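Local coordinates for erythrocyte membrane protein 1 (Plasmodium falciparum, PDB 2XU0), which probably binds host cell-surface receptors as an adhesin on infected erythrocytes, the chain here being its N-terminal NTS-DBL1 rosetting domain, at residues L26-I31 against T304-V309; G205-F209 against Q311-W315; E17-A22 against L435-K440. The protein carries 10 engineered substitutions. All blocks are in the same frame, centred on the assembly; numbering follows the deposited sequence.

Interaction 1: L26-I31 against T304-V309; sequences LENIGI and TYLDYV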
ATOM      1  N   LEU A  26      -7.102  10.626   2.316  1.00 28.88           N
ATOM      2  CA  LEU A  26      -7.649   9.938   1.141  1.00 28.25           C
ATOM      3  C   LEU A  26      -8.943   9.225   1.484  1.00 33.41           C
ATOM      4  O   LEU A  26      -9.869   9.250   0.676  1.00 35.03           O
ATOM      5  CB  LEU A  26      -6.614   8.972   0.489  1.00 27.35           C
ATOM      6  CG  LEU A  26      -5.272   9.572   0.001  1.00 30.35           C
ATOM      7  CD1 LEU A  26      -4.219   8.470  -0.223  1.00 28.39           C
ATOM      8  CD2 LEU A  26      -5.440  10.399  -1.235  1.00 30.01           C
ATOM      9  N   GLU A  27      -9.006   8.578   2.665  1.00 30.13           N
ATOM     10  CA  GLU A  27     -10.202   7.887   3.176  1.00 30.84           C
ATOM     11  C   GLU A  27     -11.369   8.897   3.292  1.00 34.62           C
ATOM     12  O   GLU A  27     -12.528   8.583   2.959  1.00 35.44           O
ATOM     13  CB  GLU A  27      -9.925   7.311   4.575  1.00 32.80           C
ATOM     14  CG  GLU A  27      -9.270   5.942   4.579  1.00 42.57           C
ATOM     15  CD  GLU A  27     -10.223   4.788   4.394  1.00 46.27           C
ATOM     16  OE1 GLU A  27     -11.363   5.012   3.931  1.00 51.26           O
ATOM     17  OE2 GLU A  27      -9.800   3.642   4.644  1.00 36.69           O
ATOM     18  N   ASN A  28     -11.054  10.101   3.726  1.00 29.75           N
ATOM     19  CA  ASN A  28     -12.076  11.132   3.838  1.00 31.17           C
ATOM     20  C   ASN A  28     -12.630  11.574   2.494  1.00 35.34           C
ATOM     21  O   ASN A  28     -13.834  11.811   2.382  1.00 34.27           O
ATOM     22  CB  ASN A  28     -11.663  12.263   4.731  1.00 33.99           C
ATOM     23  CG  ASN A  28     -11.739  11.884   6.187  1.00 54.85           C
ATOM     24  OD1 ASN A  28     -12.787  11.476   6.690  1.00 53.08           O
ATOM     25  ND2 ASN A  28     -10.624  11.965   6.886  1.00 44.89           N
ATOM     26  N   ILE A  29     -11.791  11.590   1.459  1.00 30.08           N
ATOM     27  CA  ILE A  29     -12.298  11.913   0.123  1.00 29.38           C
ATOM     28  C   ILE A  29     -13.031  10.694  -0.435  1.00 34.42           C
ATOM     29  O   ILE A  29     -14.079  10.862  -1.036  1.00 34.09           O
ATOM     30  CB  ILE A  29     -11.201  12.496  -0.817  1.00 30.88           C
ATOM     31  CG1 ILE A  29     -10.606  13.773  -0.209  1.00 29.07           C
ATOM     32  CG2 ILE A  29     -11.781  12.755  -2.214  1.00 30.09           C
ATOM     33  CD1 ILE A  29      -9.232  14.178  -0.799  1.00 32.65           C
ATOM     34  N   GLY A  30     -12.530   9.484  -0.134  1.00 31.98           N
ATOM     35  CA  GLY A  30     -13.151   8.219  -0.521  1.00 30.96           C
ATOM     36  C   GLY A  30     -14.590   8.080  -0.049  1.00 33.06           C
ATOM     37  O   GLY A  30     -15.433   7.555  -0.783  1.00 30.08           O
ATOM     38  N   ILE A  31     -14.875   8.522   1.184  1.00 33.02           N
ATOM     39  CA  ILE A  31     -16.224   8.524   1.787  1.00 34.46           C
ATOM     40  C   ILE A  31     -17.144   9.360   0.907  1.00 39.03           C
ATOM     41  O   ILE A  31     -18.263   8.937   0.639  1.00 38.87           O
ATOM     42  CB  ILE A  31     -16.227   9.163   3.222  1.00 38.73           C
ATOM     43  CG1 ILE A  31     -15.561   8.265   4.228  1.00 39.49           C
ATOM     44  CG2 ILE A  31     -17.677   9.482   3.687  1.00 41.84           C
ATOM     45  CD1 ILE A  31     -15.528   8.837   5.559  1.00 52.15           C
ATOM     46  N   THR A 304     -13.700   0.803   5.729  1.00 29.61           N
ATOM     47  CA  THR A 304     -12.803   1.455   4.785  1.00 29.19           C
ATOM     48  C   THR A 304     -13.528   1.912   3.533  1.00 32.47           C
ATOM     49  O   THR A 304     -14.521   1.306   3.094  1.00 30.41           O
ATOM     50  CB  THR A 304     -11.546   0.553   4.453  1.00 36.91           C
ATOM     51  OG1 THR A 304     -10.689   1.265   3.558  1.00 39.47           O
ATOM     52  CG2 THR A 304     -11.909  -0.761   3.763  1.00 30.61           C
ATOM     53  N   TYR A 305     -12.942   2.937   2.915  1.00 30.38           N
ATOM     54  CA  TYR A 305     -13.365   3.520   1.643  1.00 29.91           C
ATOM     55  C   TYR A 305     -12.161   3.639   0.700  1.00 33.32           C
ATOM     56  O   TYR A 305     -12.207   4.397  -0.255  1.00 33.73           O
ATOM     57  CB  TYR A 305     -14.057   4.860   1.877  1.00 30.02           C
ATOM     58  CG  TYR A 305     -15.256   4.718   2.800  1.00 31.52           C
ATOM     59  CD1 TYR A 305     -16.510   4.349   2.303  1.00 31.67           C
ATOM     60  CD2 TYR A 305     -15.124   4.891   4.176  1.00 32.17           C
ATOM     61  CE1 TYR A 305     -17.616   4.225   3.155  1.00 31.85           C
ATOM     62  CE2 TYR A 305     -16.218   4.749   5.033  1.00 33.08           C
ATOM     63  CZ  TYR A 305     -17.468   4.474   4.512  1.00 39.43           C
ATOM     64  OH  TYR A 305     -18.524   4.358   5.383  1.00 47.19           O
ATOM     65  N   LEU A 306     -11.102   2.835   0.930  1.00 30.22           N
ATOM     66  CA  LEU A 306      -9.911   2.845   0.074  1.00 29.62           C
ATOM     67  C   LEU A 306     -10.248   2.363  -1.321  1.00 31.43           C
ATOM     68  O   LEU A 306      -9.651   2.838  -2.284  1.00 30.70           O
ATOM     69  CB  LEU A 306      -8.750   2.047   0.668  1.00 30.78           C
ATOM     70  CG  LEU A 306      -7.965   2.672   1.838  1.00 36.25           C
ATOM     71  CD1 LEU A 306      -6.804   1.760   2.237  1.00 36.02           C
ATOM     72  CD2 LEU A 306      -7.403   4.042   1.492  1.00 38.98           C
ATOM     73  N   ASP A 307     -11.276   1.493  -1.450  1.00 26.44           N
ATOM     74  CA  ASP A 307     -11.727   1.026  -2.763  1.00 26.54           C
ATOM     75  C   ASP A 307     -12.352   2.175  -3.614  1.00 32.11           C
ATOM     76  O   ASP A 307     -12.748   1.960  -4.760  1.00 33.42           O
ATOM     77  CB  ASP A 307     -12.652  -0.198  -2.624  1.00 27.18           C
ATOM     78  CG  ASP A 307     -13.854  -0.049  -1.693  1.00 32.77           C
ATOM     79  OD1 ASP A 307     -13.723   0.636  -0.644  1.00 31.39           O
ATOM     80  OD2 ASP A 307     -14.891  -0.705  -1.955  1.00 32.68           O
ATOM     81  N   TYR A 308     -12.417   3.396  -3.051  1.00 27.39           N
ATOM     82  CA  TYR A 308     -12.897   4.584  -3.781  1.00 26.78           C
ATOM     83  C   TYR A 308     -11.781   5.618  -3.916  1.00 28.90           C
ATOM     84  O   TYR A 308     -12.028   6.772  -4.269  1.00 26.50           O
ATOM     85  CB  TYR A 308     -14.203   5.148  -3.174  1.00 27.65           C
ATOM     86  CG  TYR A 308     -15.327   4.161  -3.370  1.00 30.48           C
ATOM     87  CD1 TYR A 308     -16.023   4.106  -4.574  1.00 33.38           C
ATOM     88  CD2 TYR A 308     -15.552   3.143  -2.445  1.00 30.55           C
ATOM     89  CE1 TYR A 308     -16.963   3.110  -4.821  1.00 35.41           C
ATOM     90  CE2 TYR A 308     -16.450   2.112  -2.706  1.00 30.83           C
ATOM     91  CZ  TYR A 308     -17.166   2.109  -3.889  1.00 37.63           C
ATOM     92  OH  TYR A 308     -18.115   1.154  -4.130  1.00 35.49           O
ATOM     93  N   VAL A 309     -10.551   5.185  -3.644  1.00 26.56           N
ATOM     94  CA  VAL A 309      -9.357   6.041  -3.754  1.00 27.26           C
ATOM     95  C   VAL A 309      -8.589   5.623  -5.013  1.00 29.81           C
ATOM     96  O   VAL A 309      -8.301   4.427  -5.140  1.00 30.31           O
ATOM     97  CB  VAL A 309      -8.435   5.990  -2.479  1.00 29.82           C
ATOM     98  CG1 VAL A 309      -7.153   6.823  -2.673  1.00 29.41           C
ATOM     99  CG2 VAL A 309      -9.191   6.444  -1.233  1.00 29.13           C
TER

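Interaction 2: G205-F209 against Q311-W315; sequences GRDMF and QFLRW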
ATOM      1  N   GLY A 205     -11.922  -3.700 -13.348  1.00 32.72           N
ATOM      2  CA  GLY A 205     -11.090  -3.506 -14.526  1.00 32.98           C
ATOM      3  C   GLY A 205     -10.335  -2.187 -14.541  1.00 39.16           C
ATOM      4  O   GLY A 205      -9.932  -1.722 -15.608  1.00 39.54           O
ATOM      5  N   ARG A 206     -10.087  -1.603 -13.344  1.00 35.51           N
ATOM      6  CA  ARG A 206      -9.370  -0.340 -13.153  1.00 33.69           C
ATOM      7  C   ARG A 206      -7.929  -0.598 -12.720  1.00 34.80           C
ATOM      8  O   ARG A 206      -7.096   0.287 -12.862  1.00 33.87           O
ATOM      9  CB  ARG A 206     -10.074   0.499 -12.086  1.00 31.92           C
ATOM     10  CG  ARG A 206     -11.483   0.981 -12.483  1.00 39.43           C
ATOM     11  CD  ARG A 206     -12.113   1.616 -11.258  1.00 40.13           C
ATOM     12  NE  ARG A 206     -13.467   2.130 -11.475  1.00 42.10           N
ATOM     13  CZ  ARG A 206     -14.141   2.809 -10.553  1.00 53.38           C
ATOM     14  NH1 ARG A 206     -13.588   3.075  -9.377  1.00 43.00           N
ATOM     15  NH2 ARG A 206     -15.355   3.257 -10.810  1.00 51.25           N
ATOM     16  N   ASP A 207      -7.630  -1.818 -12.198  1.00 27.54           N
ATOM     17  CA  ASP A 207      -6.304  -2.176 -11.733  1.00 26.27           C
ATOM     18  C   ASP A 207      -5.243  -1.987 -12.821  1.00 30.40           C
ATOM     19  O   ASP A 207      -5.495  -2.327 -13.980  1.00 29.67           O
ATOM     20  CB  ASP A 207      -6.321  -3.604 -11.157  1.00 26.79           C
ATOM     21  CG  ASP A 207      -4.959  -4.099 -10.804  1.00 26.35           C
ATOM     22  OD1 ASP A 207      -4.457  -3.735  -9.703  1.00 29.35           O
ATOM     23  OD2 ASP A 207      -4.314  -4.700 -11.680  1.00 29.94           O
ATOM     24  N   MET A 208      -4.090  -1.419 -12.455  1.00 30.66           N
ATOM     25  CA  MET A 208      -2.989  -1.074 -13.387  1.00 34.53           C
ATOM     26  C   MET A 208      -1.952  -2.197 -13.561  1.00 37.65           C
ATOM     27  O   MET A 208      -1.086  -2.094 -14.424  1.00 35.80           O
ATOM     28  CB  MET A 208      -2.219   0.151 -12.856  1.00 38.99           C
ATOM     29  CG  MET A 208      -2.931   1.472 -12.977  1.00 46.59           C
ATOM     30  SD  MET A 208      -1.830   2.753 -12.293  1.00 54.52           S
ATOM     31  CE  MET A 208      -2.309   2.764 -10.645  1.00 50.18           C
ATOM     32  N   PHE A 209      -1.986  -3.232 -12.711  1.00 36.40           N
ATOM     33  CA  PHE A 209      -0.958  -4.272 -12.797  1.00 35.28           C
ATOM     34  C   PHE A 209      -1.241  -5.326 -13.850  1.00 42.82           C
ATOM     35  O   PHE A 209      -2.349  -5.846 -13.942  1.00 43.87           O
ATOM     36  CB  PHE A 209      -0.610  -4.852 -11.420  1.00 35.72           C
ATOM     37  CG  PHE A 209       0.617  -5.744 -11.364  1.00 36.66           C
ATOM     38  CD1 PHE A 209       1.893  -5.215 -11.542  1.00 38.24           C
ATOM     39  CD2 PHE A 209       0.504  -7.091 -11.022  1.00 36.87           C
ATOM     40  CE1 PHE A 209       3.030  -6.036 -11.448  1.00 38.41           C
ATOM     41  CE2 PHE A 209       1.633  -7.910 -10.960  1.00 38.78           C
ATOM     42  CZ  PHE A 209       2.886  -7.379 -11.181  1.00 36.77           C
ATOM     43  N   GLN A 311      -6.033   4.181  -7.413  1.00 23.55           N
ATOM     44  CA  GLN A 311      -5.001   3.168  -7.164  1.00 25.68           C
ATOM     45  C   GLN A 311      -3.577   3.717  -7.031  1.00 30.16           C
ATOM     46  O   GLN A 311      -2.854   3.311  -6.117  1.00 30.15           O
ATOM     47  CB  GLN A 311      -5.095   2.041  -8.202  1.00 27.86           C
ATOM     48  CG  GLN A 311      -4.122   0.883  -7.947  1.00 27.85           C
ATOM     49  CD  GLN A 311      -4.379  -0.279  -8.822  1.00 32.97           C
ATOM     50  OE1 GLN A 311      -4.232  -0.209 -10.049  1.00 29.53           O
ATOM     51  NE2 GLN A 311      -4.667  -1.419  -8.193  1.00 33.10           N
ATOM     52  N   PHE A 312      -3.178   4.640  -7.931  1.00 27.39           N
ATOM     53  CA  PHE A 312      -1.857   5.260  -7.893  1.00 26.37           C
ATOM     54  C   PHE A 312      -1.625   5.950  -6.527  1.00 27.17           C
ATOM     55  O   PHE A 312      -0.541   5.850  -5.970  1.00 28.05           O
ATOM     56  CB  PHE A 312      -1.679   6.277  -9.071  1.00 28.71           C
ATOM     57  CG  PHE A 312      -0.502   7.197  -8.813  1.00 29.40           C
ATOM     58  CD1 PHE A 312       0.804   6.718  -8.881  1.00 30.78           C
ATOM     59  CD2 PHE A 312      -0.705   8.505  -8.372  1.00 30.40           C
ATOM     60  CE1 PHE A 312       1.883   7.516  -8.483  1.00 30.63           C
ATOM     61  CE2 PHE A 312       0.378   9.311  -8.007  1.00 32.90           C
ATOM     62  CZ  PHE A 312       1.669   8.815  -8.083  1.00 30.18           C
ATOM     63  N   LEU A 313      -2.625   6.685  -6.017  1.00 23.83           N
ATOM     64  CA  LEU A 313      -2.518   7.369  -4.720  1.00 24.51           C
ATOM     65  C   LEU A 313      -2.372   6.367  -3.553  1.00 29.26           C
ATOM     66  O   LEU A 313      -1.600   6.602  -2.617  1.00 29.29           O
ATOM     67  CB  LEU A 313      -3.737   8.310  -4.498  1.00 24.16           C
ATOM     68  CG  LEU A 313      -3.843   9.460  -5.512  1.00 27.58           C
ATOM     69  CD1 LEU A 313      -5.114  10.257  -5.306  1.00 26.34           C
ATOM     70  CD2 LEU A 313      -2.559  10.355  -5.507  1.00 24.28           C
ATOM     71  N   ARG A 314      -3.116   5.272  -3.614  1.00 25.59           N
ATOM     72  CA  ARG A 314      -3.045   4.194  -2.620  1.00 26.07           C
ATOM     73  C   ARG A 314      -1.665   3.557  -2.668  1.00 29.46           C
ATOM     74  O   ARG A 314      -1.095   3.330  -1.629  1.00 30.41           O
ATOM     75  CB  ARG A 314      -4.055   3.098  -2.941  1.00 23.89           C
ATOM     76  CG  ARG A 314      -5.503   3.524  -2.830  1.00 26.92           C
ATOM     77  CD  ARG A 314      -6.408   2.317  -2.807  1.00 27.39           C
ATOM     78  NE  ARG A 314      -6.044   1.236  -3.740  1.00 27.65           N
ATOM     79  CZ  ARG A 314      -6.743   0.902  -4.818  1.00 30.15           C
ATOM     80  NH1 ARG A 314      -7.776   1.634  -5.203  1.00 26.81           N
ATOM     81  NH2 ARG A 314      -6.372  -0.128  -5.558  1.00 26.29           N
ATOM     82  N   TRP A 315      -1.123   3.291  -3.872  1.00 25.35           N
ATOM     83  CA  TRP A 315       0.193   2.665  -3.994  1.00 26.26           C
ATOM     84  C   TRP A 315       1.326   3.537  -3.520  1.00 28.68           C
ATOM     85  O   TRP A 315       2.265   3.021  -2.926  1.00 26.67           O
ATOM     86  CB  TRP A 315       0.462   2.189  -5.426  1.00 25.26           C
ATOM     87  CG  TRP A 315      -0.387   1.036  -5.903  1.00 26.18           C
ATOM     88  CD1 TRP A 315      -1.228   0.248  -5.159  1.00 28.54           C
ATOM     89  CD2 TRP A 315      -0.296   0.418  -7.202  1.00 25.78           C
ATOM     90  NE1 TRP A 315      -1.743  -0.766  -5.952  1.00 28.38           N
ATOM     91  CE2 TRP A 315      -1.161  -0.703  -7.197  1.00 29.83           C
ATOM     92  CE3 TRP A 315       0.434   0.710  -8.371  1.00 26.51           C
ATOM     93  CZ2 TRP A 315      -1.350  -1.507  -8.343  1.00 29.27           C
ATOM     94  CZ3 TRP A 315       0.221  -0.065  -9.510  1.00 27.70           C
ATOM     95  CH2 TRP A 315      -0.667  -1.150  -9.494  1.00 28.26           C
TER

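Interaction 3: E17-A22 against L435-K440; sequences ESHKSA and LLNNGK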
ATOM      1  N   GLU A  17      -1.677   8.452  15.211  1.00 34.43           N
ATOM      2  CA  GLU A  17      -1.558   8.704  13.775  1.00 32.75           C
ATOM      3  C   GLU A  17      -2.260  10.030  13.435  1.00 36.19           C
ATOM      4  O   GLU A  17      -3.423  10.225  13.806  1.00 35.23           O
ATOM      5  CB  GLU A  17      -2.177   7.553  12.955  1.00 33.88           C
ATOM      6  CG  GLU A  17      -2.162   7.823  11.447  1.00 33.83           C
ATOM      7  CD  GLU A  17      -2.726   6.757  10.522  1.00 48.35           C
ATOM      8  OE1 GLU A  17      -2.886   5.596  10.966  1.00 43.11           O
ATOM      9  OE2 GLU A  17      -2.992   7.082   9.341  1.00 34.64           O
ATOM     10  N   SER A  18      -1.550  10.936  12.721  1.00 31.98           N
ATOM     11  CA  SER A  18      -2.068  12.247  12.305  1.00 29.28           C
ATOM     12  C   SER A  18      -3.389  12.190  11.540  1.00 34.98           C
ATOM     13  O   SER A  18      -3.544  11.402  10.591  1.00 34.18           O
ATOM     14  CB  SER A  18      -1.041  12.976  11.449  1.00 29.60           C
ATOM     15  OG  SER A  18      -1.516  14.264  11.082  1.00 32.96           O
ATOM     16  N   HIS A  19      -4.319  13.105  11.883  1.00 31.91           N
ATOM     17  CA  HIS A  19      -5.598  13.195  11.159  1.00 31.07           C
ATOM     18  C   HIS A  19      -5.291  13.720   9.732  1.00 34.15           C
ATOM     19  O   HIS A  19      -6.146  13.668   8.862  1.00 33.47           O
ATOM     20  CB  HIS A  19      -6.560  14.146  11.919  1.00 31.07           C
ATOM     21  CG  HIS A  19      -6.181  15.594  11.793  1.00 33.12           C
ATOM     22  ND1 HIS A  19      -5.081  16.126  12.473  1.00 34.28           N
ATOM     23  CD2 HIS A  19      -6.737  16.563  11.028  1.00 33.77           C
ATOM     24  CE1 HIS A  19      -5.031  17.401  12.123  1.00 33.22           C
ATOM     25  NE2 HIS A  19      -6.004  17.709  11.247  1.00 33.39           N
ATOM     26  N   LYS A  20      -4.056  14.220   9.514  1.00 31.43           N
ATOM     27  CA  LYS A  20      -3.574  14.695   8.214  1.00 31.55           C
ATOM     28  C   LYS A  20      -2.593  13.718   7.546  1.00 34.50           C
ATOM     29  O   LYS A  20      -1.833  14.121   6.661  1.00 34.02           O
ATOM     30  CB  LYS A  20      -3.016  16.131   8.309  1.00 35.01           C
ATOM     31  CG  LYS A  20      -4.090  17.208   8.379  1.00 48.52           C
ATOM     32  CD  LYS A  20      -3.445  18.565   8.550  1.00 69.74           C
ATOM     33  CE  LYS A  20      -4.450  19.679   8.735  1.00 88.22           C
ATOM     34  NZ  LYS A  20      -3.810  20.906   9.281  1.00 94.51           N
ATOM     35  N   SER A  21      -2.639  12.415   7.919  1.00 28.59           N
ATOM     36  CA  SER A  21      -1.835  11.382   7.243  1.00 27.70           C
ATOM     37  C   SER A  21      -2.516  11.191   5.895  1.00 30.97           C
ATOM     38  O   SER A  21      -3.729  11.475   5.787  1.00 30.07           O
ATOM     39  CB  SER A  21      -1.869  10.064   8.029  1.00 29.36           C
ATOM     40  OG  SER A  21      -3.139   9.432   7.949  1.00 30.14           O
ATOM     41  N   ALA A  22      -1.763  10.755   4.860  1.00 26.37           N
ATOM     42  CA  ALA A  22      -2.356  10.552   3.530  1.00 24.87           C
ATOM     43  C   ALA A  22      -3.477   9.574   3.587  1.00 29.41           C
ATOM     44  O   ALA A  22      -4.473   9.817   2.946  1.00 30.74           O
ATOM     45  CB  ALA A  22      -1.295  10.092   2.507  1.00 24.79           C
ATOM     46  N   LEU A 435       1.481  15.126   3.457  1.00 29.12           N
ATOM     47  CA  LEU A 435       0.587  14.042   3.901  1.00 28.49           C
ATOM     48  C   LEU A 435       1.387  12.734   4.078  1.00 31.86           C
ATOM     49  O   LEU A 435       1.140  11.985   5.032  1.00 32.35           O
ATOM     50  CB  LEU A 435      -0.554  13.821   2.888  1.00 28.17           C
ATOM     51  CG  LEU A 435      -1.492  15.003   2.586  1.00 33.36           C
ATOM     52  CD1 LEU A 435      -2.662  14.561   1.687  1.00 32.92           C
ATOM     53  CD2 LEU A 435      -1.959  15.731   3.862  1.00 32.76           C
ATOM     54  N   LEU A 436       2.355  12.479   3.169  1.00 27.10           N
ATOM     55  CA  LEU A 436       3.203  11.291   3.244  1.00 26.94           C
ATOM     56  C   LEU A 436       4.085  11.365   4.483  1.00 31.31           C
ATOM     57  O   LEU A 436       4.215  10.358   5.183  1.00 34.09           O
ATOM     58  CB  LEU A 436       4.027  11.062   1.955  1.00 26.22           C
ATOM     59  CG  LEU A 436       3.234  10.853   0.656  1.00 29.66           C
ATOM     60  CD1 LEU A 436       4.175  10.663  -0.491  1.00 29.70           C
ATOM     61  CD2 LEU A 436       2.225   9.674   0.757  1.00 28.61           C
ATOM     62  N   ASN A 437       4.631  12.554   4.783  1.00 25.77           N
ATOM     63  CA  ASN A 437       5.412  12.834   6.013  1.00 27.86           C
ATOM     64  C   ASN A 437       4.604  12.500   7.261  1.00 32.60           C
ATOM     65  O   ASN A 437       5.161  12.081   8.270  1.00 31.80           O
ATOM     66  CB  ASN A 437       5.790  14.342   6.097  1.00 26.09           C
ATOM     67  CG  ASN A 437       6.839  14.762   5.096  1.00 35.09           C
ATOM     68  OD1 ASN A 437       7.384  13.924   4.366  1.00 31.63           O
ATOM     69  ND2 ASN A 437       7.105  16.073   4.987  1.00 26.46           N
ATOM     70  N   ASN A 438       3.288  12.693   7.178  1.00 30.17           N
ATOM     71  CA  ASN A 438       2.369  12.526   8.305  1.00 30.55           C
ATOM     72  C   ASN A 438       1.894  11.124   8.549  1.00 33.95           C
ATOM     73  O   ASN A 438       1.095  10.941   9.454  1.00 34.40           O
ATOM     74  CB  ASN A 438       1.156  13.430   8.114  1.00 29.31           C
ATOM     75  CG  ASN A 438       1.455  14.888   8.209  1.00 44.45           C
ATOM     76  OD1 ASN A 438       2.372  15.299   8.909  1.00 35.27           O
ATOM     77  ND2 ASN A 438       0.656  15.692   7.521  1.00 38.16           N
ATOM     78  N   GLY A 439       2.324  10.161   7.736  1.00 30.94           N
ATOM     79  CA  GLY A 439       1.880   8.777   7.876  1.00 31.06           C
ATOM     80  C   GLY A 439       2.247   8.139   9.196  1.00 33.28           C
ATOM     81  O   GLY A 439       3.181   8.590   9.857  1.00 33.01           O
ATOM     82  N   LYS A 440       1.531   7.083   9.596  1.00 31.19           N
ATOM     83  CA  LYS A 440       1.807   6.378  10.861  1.00 31.32           C
ATOM     84  C   LYS A 440       3.324   6.069  11.041  1.00 35.45           C
ATOM     85  O   LYS A 440       3.948   6.509  12.022  1.00 35.58           O
ATOM     86  CB  LYS A 440       0.960   5.097  10.947  1.00 34.27           C
ATOM     87  CG  LYS A 440       0.953   4.421  12.322  1.00 48.15           C
ATOM     88  CD  LYS A 440       0.272   3.047  12.287  1.00 55.45           C
ATOM     89  CE  LYS A 440      -1.173   3.110  12.718  1.00 71.25           C
ATOM     90  NZ  LYS A 440      -1.778   1.751  12.859  1.00 81.38           N
TER
HETATM   91  O   HOH W   1      -0.707   6.386   8.062  1.00 29.74           O
HETATM   92  O   HOH W   2       1.209  10.279  12.089  1.00 35.50           O

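Interaction 1: L26-I31 against T304-V309
This is a buried contact of a helix against a loop. It packs the N-terminal segment of PfEMP1, through helix 22-39, onto the loop that leads into helix 311-338 of the Duffy-binding-like domain. The polar part is built on Glu27. Its carboxylate takes two hydrogen bonds from the loop: Tyr305 N gives to Glu27 OE1 at 2.8 Å, and Thr304 OG1 gives to Glu27 OE2, also at 2.8 Å. Glu27 OE2 has a further partner outside the pair, the hydroxyl of Tyr278. Thr304 OG1 also accepts from Leu306 N at 3.1 Å, which makes an ST turn.

The nearest CA atoms are those of Gly30 and Tyr308, 4.9 Å apart. A beta carbon on Gly30 would come within 2.7 Å of Tyr305 O, a clash, so the lack of a side chain permits this spacing. Gly30 O rests 3.6 Å from Tyr308 CB. Around this point the contact is apolar. Ile31 CG1 sits over one face of the Tyr305 ring, 3.8 Å from its centroid, a CH-pi contact. Leu26 CB meets Val309 CG1 at 3.9 Å, and Val309 CG2 touches Leu26 O at 3.5 Å.

Helix 415-423 packs on Leu26 and Ile29, while helices 186-204 and 249-268 pack on the loop. Tyr308 OH bonds to Thr258. The arrangement is that of a helical N-terminal segment packed into the largely helical DBL fold, with the Glu27 carboxylate hydrogen-bonded to the ST turn at Thr304 and apolar packing beside it.

Interaction 2: G205-F209 against Q311-W315
Hydrogen bonds come first in this buried contact between the loop after helix 186-204 and the first turn of helix 311-338. The Gln311 amide uses both its ends. Gln311 NE2 gives to Asp207 OD1 at 2.8 Å, and Gln311 OE1 accepts from Met208 N at 2.7 Å. One side chain thus bonds to both a side chain and a backbone amide of adjacent loop residues. The loop is braced internally: Phe209 N gives to Asp207 OD2 at 2.9 Å, an Asx turn. At its start, Gly205 has positive phi and ends the preceding helix in a Schellman motif.

Charged partners lie around the pair. Asp207 OD1 also forms a salt bridge with Arg135. Asp198 of helix 186-204 accepts from Gln311 NE2 and Trp315 NE1 and makes a salt bridge with Arg314.

The apolar part centres on Met208, which has more of its surface covered by the other segment than any other residue here (84 Å²). Its CE reaches Phe312 CB at 3.9 Å and lies over a face of the Trp315 ring. Met208 SD is 5.2 Å from the centroid of the six-membered ring of Trp315, an oblique Met-aromatic contact. Met208 CB also packs on Trp315 CH2 at 3.9 Å. Phe209 CB reaches the same CH2 of Trp315 at 4.2 Å, while Phe209 N lies at the ring edge.

Met208 also lies about 4 Å, side chain to side chain, from Ile118 of the magnesium site. The two Gln311 bonds are directional and tie Asp207 and Met208 N to the helix, while Met208 packs on Trp315 and Phe312 without such directionality.

Interaction 3: E17-A22 against L435-K440
A type I beta turn ending at the N-cap of helix 22-39 meets the end of helix 429-437, in the C-terminal part of the Duffy-binding-like domain. The turn runs from Ser18 to Ser21 and is closed by Ser21 N to Ser18 O at 3.0 Å. Ser18 O also accepts from Asn24 ND2, and Glu17 O from Lys281 NZ. Ser18 OG accepts from Lys20 N at 3.0 Å, an ST turn. Ser21 is the N-cap: its OG accepts from the backbone N of Asn24 and gives to Glu17 OE2 at 2.7 Å.

Two direct hydrogen bonds cross the contact. Asn438 ND2 gives to Lys20 O at 3.1 Å. Ala22 N gives to Leu435 O at 3.2 Å, a weak bond. Glu17 OE1 forms a salt bridge with Arg23, and lies 4.4 Å from Lys440 NZ, too far for one there.

Apolar packing is small. Ala22 CB touches Leu435 CB at 3.8 Å and Leu436 CD2 at 4.0 Å.

Water satisfies other groups. Water 1 accepts from Lys440 N at 2.8 Å and gives weakly to Glu17 OE2 at 2.7 Å. Water 2 bridges the two backbones: it accepts from Ser18 N at 2.9 Å and gives to Asn438 O at 2.7 Å.

Overall arrangement
Interactions 1 and 3 both place the N-terminal segment on the DBL domain, 15 Å apart between centres. Their N-terminal parts adjoin in sequence, 17-22 leading through the start of helix 22-39 to 26-31. Interactions 1 and 2 both lie within the loop closed by interaction 3, and their segments alternate along the chain. Those two have centres 13 Å apart and touch: Val309 O lies 2.8 Å from Arg314 NH1, a probable hydrogen bond. Interaction 2 is 20 Å from interaction 3 between centres, with nearest atoms about 6 Å apart. In interaction 2 the Met208 side chain is about 9 Å from the bound magnesium ion; interactions 1 and 3 lie away from the annotated sites.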